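Local coordinates for protein DTDP-4-dehydrorhamnose reductase, rfbD ortholog (Clostridium acetobutylicum, PDB 1VL0) that probably reduces dTDP-6-deoxy-L-lyxo-4-hexulose to dTDP-L-rhamnose with a bound nicotinamide dinucleotide, the closing step of dTDP-L-rhamnose biosynthesis, at residues F170-I175 and F229-F234. Sequence-based numbering, arbitrary orientation.
Sequences FVKTMI and FAVEIF
Ile233 enters helix 170-180 as a knob, seated in the hole formed by Phe170, Val171, Met174 and Ile175. Its CG1 branch lies anti to the carbonyl carbon (chi1 -72°), which carries CD1 to the floor of the hole, 3.9 Å from Val171 CA. The closest side-chain-to-side-chain packing is beside it, where Phe170 lays CD2 over one face of the Phe229 ring, off-centre toward the rim and 3.4 Å from Phe229 CD2. The two planes are inclined at 37°, an oblique pairing that is neither a stack nor a T. Val171 CG2 meets the far end of the Phe229 ring, 3.7 Å from CZ. The short helical segments, axes 10.0 Å apart at closest and crossing at -65°, lie in what is, as in other extended SDR enzymes, probably the substrate-binding part, beside strand 155-164 of the dinucleotide-binding sheet, whose Trp162 and Tyr164 meet Phe229; the side chain of Phe170 is still only about 8 Å from the bound NADH. Met174, a selenomethionine, starts toward helix 226-237 and then bends away, SE still lying 4.0 Å from Ala230 CB and making an oblique Met-aromatic contact with Phe234. The Phe234 ring turns its CE1-CZ edge, in plane, to Met174 O, with both carbons 3.2 Å from that oxygen, while Val186 of strand 183-187 touches Phe170, Met174 and Ala230, and Leu184 touches Phe234. Packing is looser at partly exposed Ile175, which gives up little surface here: its side chain crosses that of Ile233 at about a right angle, CG1 being 4.0 Å from Ile233 CG2, and also touches Leu290 of helix 279-290.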
loop_
_atom_site.group_PDB
_atom_site.type_symbol
_atom_site.label_atom_id
_atom_site.label_comp_id
_atom_site.label_asym_id
_atom_site.label_seq_id
_atom_site.Cartn_x
_atom_site.Cartn_y
_atom_site.Cartn_z
ATOM N N PHE A 170 -25.247 -7.931 21.721
ATOM C CA PHE A 170 -26.509 -8.494 21.249
ATOM C C PHE A 170 -27.050 -9.538 22.181
ATOM O O PHE A 170 -28.263 -9.709 22.301
ATOM C CB PHE A 170 -26.280 -9.128 19.883
ATOM C CG PHE A 170 -27.500 -9.714 19.262
ATOM C CD1 PHE A 170 -28.442 -8.905 18.687
ATOM C CD2 PHE A 170 -27.686 -11.081 19.215
ATOM C CE1 PHE A 170 -29.548 -9.465 18.055
ATOM C CE2 PHE A 170 -28.777 -11.632 18.618
ATOM C CZ PHE A 170 -29.719 -10.832 18.045
ATOM N N VAL A 171 -26.142 -10.252 22.850
ATOM C CA VAL A 171 -26.545 -11.282 23.792
ATOM C C VAL A 171 -27.319 -10.657 24.956
ATOM O O VAL A 171 -28.457 -11.073 25.247
ATOM C CB VAL A 171 -25.347 -12.138 24.290
ATOM C CG1 VAL A 171 -25.810 -13.209 25.245
ATOM C CG2 VAL A 171 -24.635 -12.775 23.123
ATOM N N LYS A 172 -26.697 -9.670 25.606
ATOM C CA LYS A 172 -27.333 -8.948 26.708
ATOM C C LYS A 172 -28.640 -8.261 26.292
ATOM O O LYS A 172 -29.651 -8.296 27.005
ATOM C CB LYS A 172 -26.345 -7.951 27.332
ATOM C CG LYS A 172 -25.200 -8.620 28.068
ATOM C CD LYS A 172 -24.352 -7.578 28.852
ATOM C CE LYS A 172 -23.186 -8.193 29.582
ATOM N NZ LYS A 172 -22.460 -7.127 30.406
ATOM N N THR A 173 -28.617 -7.649 25.120
ATOM C CA THR A 173 -29.807 -7.026 24.552
ATOM C C THR A 173 -30.978 -7.993 24.382
ATOM O O THR A 173 -32.085 -7.716 24.830
ATOM C CB THR A 173 -29.426 -6.409 23.221
ATOM O OG1 THR A 173 -28.493 -5.350 23.475
ATOM C CG2 THR A 173 -30.615 -5.733 22.538
HETATM N N MSE A 174 -30.718 -9.113 23.718
HETATM C CA MSE A 174 -31.708 -10.144 23.541
HETATM C C MSE A 174 -32.256 -10.662 24.850
HETATM O O MSE A 174 -33.444 -10.870 24.951
HETATM C CB MSE A 174 -31.122 -11.330 22.781
HETATM C CG MSE A 174 -31.067 -11.140 21.300
HETATM SE SE MSE A 174 -32.828 -10.656 20.438
HETATM C CE MSE A 174 -32.395 -8.827 20.123
ATOM N N ILE A 175 -31.374 -10.926 25.814
ATOM C CA ILE A 175 -31.769 -11.386 27.150
ATOM C C ILE A 175 -32.701 -10.404 27.779
ATOM O O ILE A 175 -33.740 -10.800 28.278
ATOM C CB ILE A 175 -30.534 -11.675 28.058
ATOM C CG1 ILE A 175 -29.880 -12.980 27.603
ATOM C CG2 ILE A 175 -30.951 -11.843 29.521
ATOM C CD1 ILE A 175 -28.476 -13.273 28.155
ATOM N N PHE A 229 -29.019 -16.649 15.966
ATOM C CA PHE A 229 -28.225 -16.249 17.155
ATOM C C PHE A 229 -29.200 -16.068 18.334
ATOM O O PHE A 229 -29.004 -16.660 19.404
ATOM C CB PHE A 229 -27.474 -14.988 16.783
ATOM C CG PHE A 229 -26.441 -14.512 17.768
ATOM C CD1 PHE A 229 -26.106 -15.208 18.932
ATOM C CD2 PHE A 229 -25.768 -13.331 17.502
ATOM C CE1 PHE A 229 -25.126 -14.716 19.809
ATOM C CE2 PHE A 229 -24.789 -12.860 18.382
ATOM C CZ PHE A 229 -24.489 -13.548 19.541
ATOM N N ALA A 230 -30.288 -15.322 18.102
ATOM C CA ALA A 230 -31.317 -15.072 19.122
ATOM C C ALA A 230 -31.968 -16.379 19.596
ATOM O O ALA A 230 -32.113 -16.617 20.795
ATOM C CB ALA A 230 -32.363 -14.117 18.586
ATOM N N VAL A 231 -32.345 -17.235 18.655
ATOM C CA VAL A 231 -32.975 -18.501 18.974
ATOM C C VAL A 231 -32.066 -19.354 19.865
ATOM O O VAL A 231 -32.529 -19.990 20.821
ATOM C CB VAL A 231 -33.359 -19.255 17.660
ATOM C CG1 VAL A 231 -33.809 -20.698 17.940
ATOM C CG2 VAL A 231 -34.492 -18.526 16.993
ATOM N N GLU A 232 -30.772 -19.362 19.589
ATOM C CA GLU A 232 -29.853 -20.126 20.419
ATOM C C GLU A 232 -29.688 -19.486 21.783
ATOM O O GLU A 232 -29.631 -20.200 22.764
ATOM C CB GLU A 232 -28.522 -20.314 19.723
ATOM C CG GLU A 232 -27.460 -21.094 20.500
ATOM C CD GLU A 232 -27.734 -22.588 20.606
ATOM O OE1 GLU A 232 -28.762 -23.091 20.097
ATOM O OE2 GLU A 232 -26.881 -23.267 21.194
ATOM N N ILE A 233 -29.623 -18.160 21.844
ATOM C CA ILE A 233 -29.537 -17.439 23.139
ATOM C C ILE A 233 -30.699 -17.842 24.065
ATOM O O ILE A 233 -30.496 -18.148 25.257
ATOM C CB ILE A 233 -29.556 -15.911 22.931
ATOM C CG1 ILE A 233 -28.220 -15.412 22.310
ATOM C CG2 ILE A 233 -29.771 -15.179 24.243
ATOM C CD1 ILE A 233 -28.300 -14.043 21.640
ATOM N N PHE A 234 -31.917 -17.830 23.516
ATOM C CA PHE A 234 -33.113 -18.159 24.303
ATOM C C PHE A 234 -33.230 -19.671 24.638
ATOM O O PHE A 234 -33.642 -20.042 25.748
ATOM C CB PHE A 234 -34.368 -17.627 23.597
ATOM C CG PHE A 234 -34.385 -16.123 23.464
ATOM C CD1 PHE A 234 -34.075 -15.305 24.558
ATOM C CD2 PHE A 234 -34.698 -15.524 22.246
ATOM C CE1 PHE A 234 -34.092 -13.926 24.433
ATOM C CE2 PHE A 234 -34.733 -14.124 22.106
ATOM C CZ PHE A 234 -34.427 -13.323 23.203
#